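PDB 5GKD: AlyGC from Glaciecola chathamensis, which cleaves the polysaccharide alginate as a lyase of polysaccharide lyase family 6, presumably by beta-elimination. Local coordinates for residues F206-G211 with I417-V422; N313-N318 with I388-H393; I681-T686 with T718-N723. All coordinates share one frame; numbering follows the deposited sequence.

Contact 1 of 3, residues F206-G211 with I417-V422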
ATOM      1  N   PHE A 206       9.961  -1.699  33.328  1.00 15.70           N
ATOM      2  CA  PHE A 206       9.989  -1.506  31.886  1.00 16.13           C
ATOM      3  C   PHE A 206      11.012  -2.481  31.293  1.00 17.86           C
ATOM      4  O   PHE A 206      12.227  -2.293  31.439  1.00 20.38           O
ATOM      5  CB  PHE A 206      10.341  -0.068  31.533  1.00 15.34           C
ATOM      6  CG  PHE A 206       9.357   0.954  32.031  1.00 16.14           C
ATOM      7  CD1 PHE A 206       9.389   1.384  33.338  1.00 16.09           C
ATOM      8  CD2 PHE A 206       8.410   1.503  31.175  1.00 14.63           C
ATOM      9  CE1 PHE A 206       8.487   2.349  33.804  1.00 17.55           C
ATOM     10  CE2 PHE A 206       7.514   2.471  31.641  1.00 15.60           C
ATOM     11  CZ  PHE A 206       7.552   2.885  32.950  1.00 15.48           C
ATOM     12  N   ASP A 207      10.514  -3.505  30.636  1.00 17.78           N
ATOM     13  CA  ASP A 207      11.294  -4.644  30.146  1.00 19.00           C
ATOM     14  C   ASP A 207      11.365  -4.538  28.623  1.00 20.84           C
ATOM     15  O   ASP A 207      10.378  -4.812  27.935  1.00 17.94           O
ATOM     16  CB  ASP A 207      10.633  -5.945  30.597  1.00 17.87           C
ATOM     17  CG  ASP A 207      11.388  -7.201  30.150  1.00 21.92           C
ATOM     18  OD1 ASP A 207      12.624  -7.155  29.945  1.00 20.67           O
ATOM     19  OD2 ASP A 207      10.735  -8.249  30.040  1.00 22.07           O
ATOM     20  N   ARG A 208      12.531  -4.132  28.109  1.00 19.39           N
ATOM     21  CA  ARG A 208      12.786  -4.004  26.678  1.00 17.79           C
ATOM     22  C   ARG A 208      11.734  -3.149  25.974  1.00 20.22           C
ATOM     23  O   ARG A 208      11.214  -3.505  24.914  1.00 17.12           O
ATOM     24  CB  ARG A 208      12.884  -5.368  26.019  1.00 18.91           C
ATOM     25  CG  ARG A 208      14.086  -6.176  26.448  1.00 21.47           C
ATOM     26  CD  ARG A 208      13.618  -7.301  27.295  1.00 24.02           C
ATOM     27  NE  ARG A 208      13.748  -8.571  26.652  1.00 26.81           N
ATOM     28  CZ  ARG A 208      13.087  -9.662  27.013  1.00 27.33           C
ATOM     29  NH1 ARG A 208      12.210  -9.637  28.013  1.00 25.27           N
ATOM     30  NH2 ARG A 208      13.308 -10.779  26.351  1.00 30.08           N
ATOM     31  N   CYS A 209      11.398  -2.015  26.585  1.00 21.74           N
ATOM     32  CA  CYS A 209      10.503  -1.062  25.937  1.00 18.73           C
ATOM     33  C   CYS A 209      11.334  -0.308  24.913  1.00 18.63           C
ATOM     34  O   CYS A 209      12.101   0.591  25.258  1.00 16.79           O
ATOM     35  CB  CYS A 209       9.849  -0.148  26.969  1.00 18.41           C
ATOM     36  SG  CYS A 209       8.773  -1.088  28.107  1.00 21.21           S
ATOM     37  N   ASN A 210      11.193  -0.698  23.644  1.00 20.31           N
ATOM     38  CA  ASN A 210      12.089  -0.284  22.568  1.00 18.63           C
ATOM     39  C   ASN A 210      11.368   0.511  21.477  1.00 19.84           C
ATOM     40  O   ASN A 210      11.857   0.593  20.347  1.00 15.79           O
ATOM     41  CB  ASN A 210      12.765  -1.513  21.956  1.00 14.51           C
ATOM     42  CG  ASN A 210      13.628  -2.267  22.947  1.00 19.99           C
ATOM     43  OD1 ASN A 210      13.782  -1.854  24.102  1.00 19.51           O
ATOM     44  ND2 ASN A 210      14.217  -3.384  22.496  1.00 16.07           N
ATOM     45  N   GLY A 211      10.207   1.097  21.791  1.00 21.82           N
ATOM     46  CA  GLY A 211       9.410   1.752  20.763  1.00 15.19           C
ATOM     47  C   GLY A 211      10.142   2.877  20.055  1.00 21.02           C
ATOM     48  O   GLY A 211      10.014   3.037  18.833  1.00 21.88           O
ATOM     49  N   ILE A 417      12.594  -2.831  42.321  1.00 27.85           N
ATOM     50  CA  ILE A 417      11.512  -3.790  42.147  1.00 24.22           C
ATOM     51  C   ILE A 417      11.926  -4.850  41.132  1.00 24.64           C
ATOM     52  O   ILE A 417      12.617  -4.562  40.145  1.00 21.30           O
ATOM     53  CB  ILE A 417      10.212  -3.077  41.741  1.00 22.96           C
ATOM     54  CG1 ILE A 417       9.032  -4.045  41.848  1.00 27.63           C
ATOM     55  CG2 ILE A 417      10.304  -2.460  40.363  1.00 20.36           C
ATOM     56  CD1 ILE A 417       7.849  -3.437  42.545  1.00 28.07           C
ATOM     57  N   GLY A 418      11.541  -6.092  41.401  1.00 25.43           N
ATOM     58  CA  GLY A 418      11.894  -7.193  40.535  1.00 24.54           C
ATOM     59  C   GLY A 418      10.862  -7.465  39.456  1.00 22.00           C
ATOM     60  O   GLY A 418       9.718  -7.053  39.549  1.00 26.26           O
ATOM     61  N   LYS A 419      11.297  -8.166  38.411  1.00 21.54           N
ATOM     62  CA  LYS A 419      10.392  -8.504  37.322  1.00 22.84           C
ATOM     63  C   LYS A 419       9.214  -9.348  37.808  1.00 28.44           C
ATOM     64  O   LYS A 419       8.115  -9.251  37.254  1.00 21.45           O
ATOM     65  CB  LYS A 419      11.154  -9.235  36.213  1.00 21.36           C
ATOM     66  CG  LYS A 419      10.334  -9.571  34.962  1.00 18.47           C
ATOM     67  CD  LYS A 419      11.235 -10.142  33.881  1.00 20.81           C
ATOM     68  CE  LYS A 419      10.488 -10.424  32.607  1.00 18.87           C
ATOM     69  NZ  LYS A 419      11.350 -11.139  31.612  1.00 21.43           N
ATOM     70  N   ASP A 420       9.413 -10.177  38.836  1.00 27.71           N
ATOM     71  CA  ASP A 420       8.331 -11.022  39.319  1.00 28.55           C
ATOM     72  C   ASP A 420       7.568 -10.406  40.482  1.00 24.02           C
ATOM     73  O   ASP A 420       6.690 -11.060  41.042  1.00 33.28           O
ATOM     74  CB  ASP A 420       8.856 -12.418  39.690  1.00 30.06           C
ATOM     75  CG  ASP A 420      10.156 -12.382  40.454  1.00 46.59           C
ATOM     76  OD1 ASP A 420      10.274 -11.626  41.447  1.00 51.00           O
ATOM     77  OD2 ASP A 420      11.075 -13.133  40.059  1.00 60.59           O
ATOM     78  N   GLU A 421       7.842  -9.157  40.832  1.00 24.38           N
ATOM     79  CA  GLU A 421       7.042  -8.446  41.818  1.00 23.00           C
ATOM     80  C   GLU A 421       6.077  -7.476  41.175  1.00 24.13           C
ATOM     81  O   GLU A 421       5.522  -6.617  41.849  1.00 24.96           O
ATOM     82  CB  GLU A 421       7.937  -7.684  42.778  1.00 25.39           C
ATOM     83  CG  GLU A 421       8.983  -8.541  43.436  1.00 30.18           C
ATOM     84  CD  GLU A 421       9.913  -7.711  44.262  1.00 28.13           C
ATOM     85  OE1 GLU A 421       9.657  -7.541  45.465  1.00 40.87           O
ATOM     86  OE2 GLU A 421      10.875  -7.183  43.694  1.00 30.48           O
ATOM     87  N   VAL A 422       5.874  -7.599  39.882  1.00 23.18           N
ATOM     88  CA  VAL A 422       5.139  -6.634  39.100  1.00 19.61           C
ATOM     89  C   VAL A 422       4.214  -7.419  38.174  1.00 18.39           C
ATOM     90  O   VAL A 422       4.437  -8.596  37.904  1.00 23.05           O
ATOM     91  CB  VAL A 422       6.169  -5.739  38.371  1.00 23.78           C
ATOM     92  CG1 VAL A 422       5.688  -5.298  37.146  1.00 25.50           C
ATOM     93  CG2 VAL A 422       6.577  -4.542  39.233  1.00 20.54           C
TER
HETATM   94  O   HOH W   1      13.610  -9.509  30.956  1.00 24.45           O
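A salt-bridge network of D207, R208 and K419 ties the N-terminal parallel beta-helix to the long linker that follows it. D207 closes strand 200-207. K419 lies in the loop between strands 398-400 and 441-444. The chain beyond D207 runs on to E212, a calcium ligand, but none of the three charged residues is itself in the metal site.

K419 is fully extended, with CG anti to its backbone N (chi1 -176°), and this carries the ammonium out to the carboxylate. Its NZ makes a weak hydrogen bond, 3.3 Å, to D207 OD2, as part of a salt bridge. The methylene CE lies nearly as close to the same oxygen. R208, the next residue along the chain, holds the carboxylate too. Its NH1 is 2.9 Å from D207 OD2 and 3.2 Å from D207 OD1, so one nitrogen serves both oxygens. The bend of the R208 chain at chi2 and chi3 turns the guanidinium so that its edge meets the D207 carboxylate. D207 OD2 also bonds Y170, while R208 NH2 goes on to E431 in the linker. Both cationic groups gather round one acid, with R208 NH1 4.0 Å from K419 NZ.

With an alanine here instead of D207, R208 and K419 would probably lose their shared anion, and Y170 this partner. In the linker, G418 N bonds E421 OE2 within the turn that holds K419. A water completes the bridge: it donates to D207 OD1 at 2.7 Å and accepts from K419 NZ at 2.9 Å.

Contact 2 of 3, residues N313-N318 with I388-H393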
ATOM      1  N   ASN A 313      23.563  12.921  43.497  1.00 22.51           N
ATOM      2  CA  ASN A 313      23.576  11.567  44.061  1.00 22.39           C
ATOM      3  C   ASN A 313      23.121  10.496  43.074  1.00 24.82           C
ATOM      4  O   ASN A 313      22.519   9.498  43.458  1.00 22.46           O
ATOM      5  CB  ASN A 313      22.747  11.514  45.337  1.00 21.25           C
ATOM      6  CG  ASN A 313      23.417  12.264  46.465  1.00 24.19           C
ATOM      7  OD1 ASN A 313      23.071  13.397  46.758  1.00 22.98           O
ATOM      8  ND2 ASN A 313      24.412  11.636  47.076  1.00 20.96           N
ATOM      9  N   ASN A 314      23.438  10.669  41.803  1.00 21.93           N
ATOM     10  CA  ASN A 314      23.258   9.598  40.845  1.00 19.31           C
ATOM     11  C   ASN A 314      24.543   8.790  40.684  1.00 20.90           C
ATOM     12  O   ASN A 314      25.657   9.305  40.809  1.00 20.74           O
ATOM     13  CB  ASN A 314      22.798  10.176  39.507  1.00 17.63           C
ATOM     14  CG  ASN A 314      21.552  11.007  39.662  1.00 20.08           C
ATOM     15  OD1 ASN A 314      20.467  10.474  39.923  1.00 22.57           O
ATOM     16  ND2 ASN A 314      21.700  12.318  39.576  1.00 18.21           N
ATOM     17  N   THR A 315      24.376   7.508  40.412  1.00 18.95           N
ATOM     18  CA  THR A 315      25.491   6.610  40.159  1.00 18.96           C
ATOM     19  C   THR A 315      25.471   6.219  38.695  1.00 19.00           C
ATOM     20  O   THR A 315      24.435   5.797  38.177  1.00 20.52           O
ATOM     21  CB  THR A 315      25.411   5.366  41.037  1.00 19.28           C
ATOM     22  OG1 THR A 315      25.647   5.738  42.395  1.00 23.46           O
ATOM     23  CG2 THR A 315      26.440   4.334  40.575  1.00 22.07           C
ATOM     24  N   LEU A 316      26.602   6.366  38.022  1.00 21.53           N
ATOM     25  CA  LEU A 316      26.691   6.058  36.602  1.00 21.23           C
ATOM     26  C   LEU A 316      27.871   5.122  36.398  1.00 21.95           C
ATOM     27  O   LEU A 316      29.028   5.551  36.479  1.00 21.95           O
ATOM     28  CB  LEU A 316      26.828   7.334  35.768  1.00 21.02           C
ATOM     29  CG  LEU A 316      25.627   8.288  35.837  1.00 21.47           C
ATOM     30  CD1 LEU A 316      25.785   9.326  36.911  1.00 21.64           C
ATOM     31  CD2 LEU A 316      25.360   8.975  34.484  1.00 18.98           C
ATOM     32  N   VAL A 317      27.579   3.850  36.135  1.00 20.92           N
ATOM     33  CA  VAL A 317      28.598   2.825  35.942  1.00 19.42           C
ATOM     34  C   VAL A 317      28.599   2.414  34.480  1.00 23.18           C
ATOM     35  O   VAL A 317      27.567   1.977  33.952  1.00 25.80           O
ATOM     36  CB  VAL A 317      28.348   1.604  36.835  1.00 20.65           C
ATOM     37  CG1 VAL A 317      29.449   0.584  36.645  1.00 21.17           C
ATOM     38  CG2 VAL A 317      28.244   2.005  38.263  1.00 20.94           C
ATOM     39  N   ASN A 318      29.766   2.517  33.840  1.00 23.30           N
ATOM     40  CA  ASN A 318      29.939   2.169  32.426  1.00 23.87           C
ATOM     41  C   ASN A 318      28.825   2.772  31.568  1.00 24.08           C
ATOM     42  O   ASN A 318      28.221   2.105  30.727  1.00 22.31           O
ATOM     43  CB  ASN A 318      30.027   0.655  32.238  1.00 22.17           C
ATOM     44  CG  ASN A 318      31.257   0.061  32.917  1.00 28.39           C
ATOM     45  OD1 ASN A 318      32.222   0.765  33.177  1.00 31.41           O
ATOM     46  ND2 ASN A 318      31.220  -1.229  33.210  1.00 28.05           N
ATOM     47  N   ILE A 388      38.692   3.680  43.060  1.00 31.75           N
ATOM     48  CA  ILE A 388      37.358   3.180  43.367  1.00 26.49           C
ATOM     49  C   ILE A 388      37.266   1.750  42.876  1.00 31.73           C
ATOM     50  O   ILE A 388      37.615   1.467  41.726  1.00 31.69           O
ATOM     51  CB  ILE A 388      36.258   4.033  42.708  1.00 27.83           C
ATOM     52  CG1 ILE A 388      36.364   5.497  43.117  1.00 24.62           C
ATOM     53  CG2 ILE A 388      34.877   3.483  43.052  1.00 27.83           C
ATOM     54  CD1 ILE A 388      35.427   6.384  42.328  1.00 23.89           C
ATOM     55  N   THR A 389      36.790   0.845  43.725  1.00 30.21           N
ATOM     56  CA  THR A 389      36.411  -0.473  43.236  1.00 31.49           C
ATOM     57  C   THR A 389      34.974  -0.750  43.660  1.00 27.34           C
ATOM     58  O   THR A 389      34.614  -0.599  44.831  1.00 31.01           O
ATOM     59  CB  THR A 389      37.398  -1.567  43.692  1.00 32.36           C
ATOM     60  OG1 THR A 389      36.823  -2.350  44.735  1.00 41.43           O
ATOM     61  CG2 THR A 389      38.714  -0.966  44.179  1.00 34.93           C
ATOM     62  N   MET A 390      34.140  -1.082  42.688  1.00 32.87           N
ATOM     63  CA  MET A 390      32.716  -1.260  42.921  1.00 29.04           C
ATOM     64  C   MET A 390      32.431  -2.709  43.275  1.00 26.31           C
ATOM     65  O   MET A 390      33.060  -3.625  42.746  1.00 29.62           O
ATOM     66  CB  MET A 390      31.926  -0.858  41.674  1.00 26.84           C
ATOM     67  CG  MET A 390      32.191   0.563  41.232  1.00 27.27           C
ATOM     68  SD  MET A 390      31.518   1.747  42.401  1.00 31.73           S
ATOM     69  CE  MET A 390      29.865   1.921  41.778  1.00 26.67           C
ATOM     70  N   GLN A 391      31.492  -2.922  44.182  1.00 30.77           N
ATOM     71  CA  GLN A 391      31.021  -4.277  44.410  1.00 33.85           C
ATOM     72  C   GLN A 391      29.513  -4.272  44.558  1.00 25.72           C
ATOM     73  O   GLN A 391      28.930  -3.320  45.073  1.00 24.75           O
ATOM     74  CB  GLN A 391      31.678  -4.918  45.623  1.00 30.81           C
ATOM     75  CG  GLN A 391      31.214  -4.413  46.934  1.00 35.47           C
ATOM     76  CD  GLN A 391      31.811  -5.235  48.063  1.00 42.93           C
ATOM     77  OE1 GLN A 391      31.619  -4.925  49.235  1.00 49.05           O
ATOM     78  NE2 GLN A 391      32.546  -6.290  47.711  1.00 39.99           N
ATOM     79  N   ARG A 392      28.890  -5.346  44.092  1.00 26.62           N
ATOM     80  CA  ARG A 392      27.437  -5.388  43.995  1.00 26.39           C
ATOM     81  C   ARG A 392      26.815  -5.821  45.318  1.00 26.92           C
ATOM     82  O   ARG A 392      27.104  -6.908  45.811  1.00 32.28           O
ATOM     83  CB  ARG A 392      27.020  -6.331  42.875  1.00 26.31           C
ATOM     84  CG  ARG A 392      25.651  -6.006  42.318  1.00 26.23           C
ATOM     85  CD  ARG A 392      25.347  -6.833  41.105  1.00 29.92           C
ATOM     86  NE  ARG A 392      26.202  -6.532  39.958  1.00 29.14           N
ATOM     87  CZ  ARG A 392      26.051  -5.466  39.176  1.00 28.23           C
ATOM     88  NH1 ARG A 392      25.106  -4.577  39.451  1.00 25.36           N
ATOM     89  NH2 ARG A 392      26.851  -5.284  38.127  1.00 22.93           N
ATOM     90  N   HIS A 393      25.956  -4.974  45.882  1.00 26.23           N
ATOM     91  CA  HIS A 393      25.222  -5.303  47.090  1.00 24.25           C
ATOM     92  C   HIS A 393      24.097  -6.300  46.785  1.00 29.85           C
ATOM     93  O   HIS A 393      23.830  -6.651  45.632  1.00 30.89           O
ATOM     94  CB  HIS A 393      24.644  -4.039  47.718  1.00 26.83           C
ATOM     95  CG  HIS A 393      25.649  -3.203  48.445  1.00 24.60           C
ATOM     96  ND1 HIS A 393      25.287  -2.274  49.393  1.00 26.54           N
ATOM     97  CD2 HIS A 393      26.999  -3.151  48.364  1.00 27.81           C
ATOM     98  CE1 HIS A 393      26.371  -1.685  49.870  1.00 25.07           C
ATOM     99  NE2 HIS A 393      27.424  -2.201  49.264  1.00 26.49           N
TER
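The backbones of strands 315-317 and 390-392 stay well apart, 9.1 Å between V317 CA and M390 CA at their nearest, and the strands run in clearly different directions. They are not neighbours in a sheet. The gap is bridged by side chains.

M390 does the bridging. Its CB points toward strand 315-317, and those of T315 and V317 point toward strand 390-392, while L316 points the other way. The methionine is coiled rather than extended. Bends at chi2 (-69°) and chi3 (-88°) turn the terminal methyl away from the line of the chain and set it over the two residues opposite. The methyl CE of M390 meets CG2 of V317 at 3.9 Å. It also reaches CG2 of T315, more loosely, at 4.4 Å. The sulfur stands farther back, so the methyl makes the contact. V317 and M390 lie alongside one another, pointing opposite ways. V317 has CG1 anti to its backbone N (chi1 -178°), which places CG2 on the side where the M390 methyl arrives.

T315 divides its two branches. CG2 faces the methionine, and OG1 is hydrogen-bonded to the backbone N of V410. L398 also touches both V317 and M390, and L345 and V347 of the next coil pack on M390. The contact is therefore apolar and buried, with small contact area.

Strand 390-392 pairs antiparallel with 398-400, and this hairpin packs against strand 310-317. Next to T315, N314 OD1 accepts from the backbone N of N275, and the N314 backbone N donates to N344 OD1. These links between coils are consistent with the asparagine ladder known from pectate-lyase-like parallel beta-helices.

Contact 3 of 3, residues I681-T686 with T718-N723; sequences IIFELT and TTISGN
Two strands of the C-terminal parallel beta-helix face each other here through F683, L685, T718 and I720. Strand 681-685 lies on one face of the solenoid and strand 717-721 on another face, further along toward the C-terminus. They run in roughly opposite directions and do not pair. The first bonds its backbone to strands 660-663 and 706-709, the second pairs with 691-700. The nearest backbone points, L685 CA and T718 CA, are 9.5 Å apart, a distance filled by side chains.

All four touching residues direct CB toward the other strand. F683 pairs with I720, and L685 with T718, so the order along one strand is reversed along the other.

In the first pair, I720 sends its terminal methyl toward the phenyl ring. Its chain is extended at chi2 (170°), which brings CD1 out to F683. I720 CD1 lies 4.4 Å from F683 CE2, and comes to the ring obliquely. This is a loose apolar touch. M670 and V694 also touch the F683 side chain, which is buried. V707 touches both L685 and I720 and joins the two pairs.

The second pair is closer, and mixed in character. L685 has CG beside its backbone N (chi1 -58°), and its branch end crosses the threonine at a slant. T718 and I720 are only partly buried, as befits a place near the C-terminal end of the helix. Beyond them N723 bonds N697 and V694, a side-chain link to the preceding coil. The methyl branch of L685 meets the threonine hydroxyl by van der Waals contact alone: CD1 to T718 OG1 is 3.5 Å.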
ATOM      1  N   ILE A 681      28.235   6.530  -4.862  1.00 27.94           N
ATOM      2  CA  ILE A 681      27.521   6.558  -3.592  1.00 27.92           C
ATOM      3  C   ILE A 681      26.982   7.967  -3.377  1.00 28.33           C
ATOM      4  O   ILE A 681      27.687   8.947  -3.629  1.00 29.83           O
ATOM      5  CB  ILE A 681      28.465   6.157  -2.445  1.00 30.97           C
ATOM      6  CG1 ILE A 681      28.951   4.724  -2.612  1.00 30.03           C
ATOM      7  CG2 ILE A 681      27.805   6.365  -1.090  1.00 30.75           C
ATOM      8  CD1 ILE A 681      30.108   4.405  -1.675  1.00 29.39           C
ATOM      9  N   ILE A 682      25.737   8.096  -2.917  1.00 26.27           N
ATOM     10  CA  ILE A 682      25.156   9.420  -2.713  1.00 24.39           C
ATOM     11  C   ILE A 682      24.537   9.489  -1.329  1.00 25.33           C
ATOM     12  O   ILE A 682      23.639   8.702  -1.005  1.00 27.39           O
ATOM     13  CB  ILE A 682      24.107   9.787  -3.775  1.00 26.04           C
ATOM     14  CG1 ILE A 682      24.718   9.779  -5.177  1.00 26.66           C
ATOM     15  CG2 ILE A 682      23.542  11.176  -3.476  1.00 26.56           C
ATOM     16  CD1 ILE A 682      23.784  10.280  -6.257  1.00 25.18           C
ATOM     17  N   PHE A 683      25.006  10.437  -0.524  1.00 25.44           N
ATOM     18  CA  PHE A 683      24.446  10.721   0.783  1.00 26.32           C
ATOM     19  C   PHE A 683      23.559  11.951   0.694  1.00 27.45           C
ATOM     20  O   PHE A 683      23.935  12.956   0.080  1.00 29.73           O
ATOM     21  CB  PHE A 683      25.545  10.941   1.828  1.00 26.91           C
ATOM     22  CG  PHE A 683      26.370   9.726   2.085  1.00 25.43           C
ATOM     23  CD1 PHE A 683      25.903   8.726   2.908  1.00 23.61           C
ATOM     24  CD2 PHE A 683      27.606   9.573   1.490  1.00 27.21           C
ATOM     25  CE1 PHE A 683      26.657   7.590   3.132  1.00 25.44           C
ATOM     26  CE2 PHE A 683      28.362   8.445   1.709  1.00 28.89           C
ATOM     27  CZ  PHE A 683      27.887   7.452   2.530  1.00 28.17           C
ATOM     28  N   GLU A 684      22.378  11.852   1.284  1.00 24.39           N
ATOM     29  CA  GLU A 684      21.483  12.976   1.496  1.00 23.46           C
ATOM     30  C   GLU A 684      21.242  13.034   3.011  1.00 24.69           C
ATOM     31  O   GLU A 684      20.305  12.438   3.547  1.00 25.16           O
ATOM     32  CB  GLU A 684      20.191  12.809   0.644  1.00 25.47           C
ATOM     33  CG  GLU A 684      20.469  12.789  -0.872  1.00 24.43           C
ATOM     34  CD  GLU A 684      19.220  12.743  -1.746  1.00 29.87           C
ATOM     35  OE1 GLU A 684      18.157  12.321  -1.252  1.00 30.01           O
ATOM     36  OE2 GLU A 684      19.303  13.129  -2.940  1.00 30.28           O
ATOM     37  N   LEU A 685      22.128  13.699   3.709  1.00 24.63           N
ATOM     38  CA  LEU A 685      22.081  13.817   5.142  1.00 29.00           C
ATOM     39  C   LEU A 685      21.012  14.764   5.645  1.00 27.74           C
ATOM     40  O   LEU A 685      20.877  15.821   5.129  1.00 29.68           O
ATOM     41  CB  LEU A 685      23.447  14.227   5.658  1.00 30.45           C
ATOM     42  CG  LEU A 685      24.565  13.289   5.290  1.00 31.58           C
ATOM     43  CD1 LEU A 685      25.905  13.921   5.501  1.00 35.54           C
ATOM     44  CD2 LEU A 685      24.455  11.939   5.970  1.00 26.82           C
ATOM     45  N   THR A 686      20.252  14.347   6.647  1.00 24.76           N
ATOM     46  CA  THR A 686      19.191  15.153   7.231  1.00 24.63           C
ATOM     47  C   THR A 686      19.537  15.617   8.643  1.00 31.20           C
ATOM     48  O   THR A 686      20.660  15.704   8.989  1.00 35.89           O
ATOM     49  CB  THR A 686      17.862  14.382   7.293  1.00 25.69           C
ATOM     50  OG1 THR A 686      17.997  13.281   8.165  1.00 24.29           O
ATOM     51  CG2 THR A 686      17.449  13.892   5.941  1.00 23.92           C
ATOM     52  N   THR A 718      30.964  13.745   9.086  1.00 32.15           N
ATOM     53  CA  THR A 718      31.133  13.001   7.846  1.00 33.17           C
ATOM     54  C   THR A 718      32.622  12.885   7.552  1.00 35.76           C
ATOM     55  O   THR A 718      33.283  13.890   7.272  1.00 32.55           O
ATOM     56  CB  THR A 718      30.401  13.697   6.704  1.00 35.25           C
ATOM     57  OG1 THR A 718      29.039  13.900   7.083  1.00 35.74           O
ATOM     58  CG2 THR A 718      30.458  12.874   5.423  1.00 31.20           C
ATOM     59  N   THR A 719      33.135  11.663   7.620  1.00 31.78           N
ATOM     60  CA  THR A 719      34.531  11.342   7.351  1.00 31.31           C
ATOM     61  C   THR A 719      34.584  10.506   6.080  1.00 33.59           C
ATOM     62  O   THR A 719      34.174   9.343   6.083  1.00 34.42           O
ATOM     63  CB  THR A 719      35.146  10.575   8.521  1.00 35.81           C
ATOM     64  OG1 THR A 719      35.219  11.420   9.667  1.00 36.71           O
ATOM     65  CG2 THR A 719      36.548  10.062   8.180  1.00 34.76           C
ATOM     66  N   ILE A 720      35.086  11.089   4.995  1.00 33.79           N
ATOM     67  CA  ILE A 720      35.242  10.390   3.724  1.00 35.73           C
ATOM     68  C   ILE A 720      36.689  10.599   3.294  1.00 35.23           C
ATOM     69  O   ILE A 720      37.046  11.664   2.781  1.00 36.95           O
ATOM     70  CB  ILE A 720      34.260  10.879   2.654  1.00 33.69           C
ATOM     71  CG1 ILE A 720      32.822  10.517   3.045  1.00 34.30           C
ATOM     72  CG2 ILE A 720      34.586  10.253   1.310  1.00 33.93           C
ATOM     73  CD1 ILE A 720      31.755  11.160   2.172  1.00 29.90           C
ATOM     74  N   SER A 721      37.533   9.597   3.526  1.00 35.81           N
ATOM     75  CA  SER A 721      38.953   9.744   3.241  1.00 35.84           C
ATOM     76  C   SER A 721      39.605   8.373   3.201  1.00 34.98           C
ATOM     77  O   SER A 721      39.020   7.365   3.605  1.00 34.26           O
ATOM     78  CB  SER A 721      39.633  10.616   4.290  1.00 36.14           C
ATOM     79  OG  SER A 721      39.569   9.964   5.542  1.00 37.54           O
ATOM     80  N   GLY A 722      40.853   8.356   2.746  1.00 36.78           N
ATOM     81  CA  GLY A 722      41.587   7.110   2.675  1.00 33.00           C
ATOM     82  C   GLY A 722      41.105   6.203   1.577  1.00 32.11           C
ATOM     83  O   GLY A 722      41.269   4.985   1.669  1.00 36.35           O
ATOM     84  N   ASN A 723      40.517   6.771   0.534  1.00 32.68           N
ATOM     85  CA  ASN A 723      39.989   6.015  -0.589  1.00 34.46           C
ATOM     86  C   ASN A 723      40.842   6.256  -1.828  1.00 39.64           C
ATOM     87  O   ASN A 723      41.315   7.372  -2.062  1.00 41.60           O
ATOM     88  CB  ASN A 723      38.539   6.405  -0.882  1.00 31.00           C
ATOM     89  CG  ASN A 723      37.621   6.123   0.285  1.00 29.98           C
ATOM     90  OD1 ASN A 723      37.551   5.000   0.779  1.00 32.94           O
ATOM     91  ND2 ASN A 723      36.942   7.149   0.753  1.00 32.18           N
TER

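Overall arrangement
Contacts 1 and 2 share the N-terminal beta-helix, and their centres are 22 Å apart; along the chain, contact 2 is nested within the loop that contact 1 closes. Contact 3 belongs to the C-terminal beta-helix, its centre 40 Å from that of contact 1 and 39 Å from that of contact 2. The chemistry follows the place. Contact 1 joins a strand end to the linker, is only partly buried, and uses charge and water. Contact 2 is buried and apolar, between a strand and an added hairpin. Contact 3 is also mainly apolar, but joins two faces of the C-terminal helix on different coils, and is less deeply covered. None touches another.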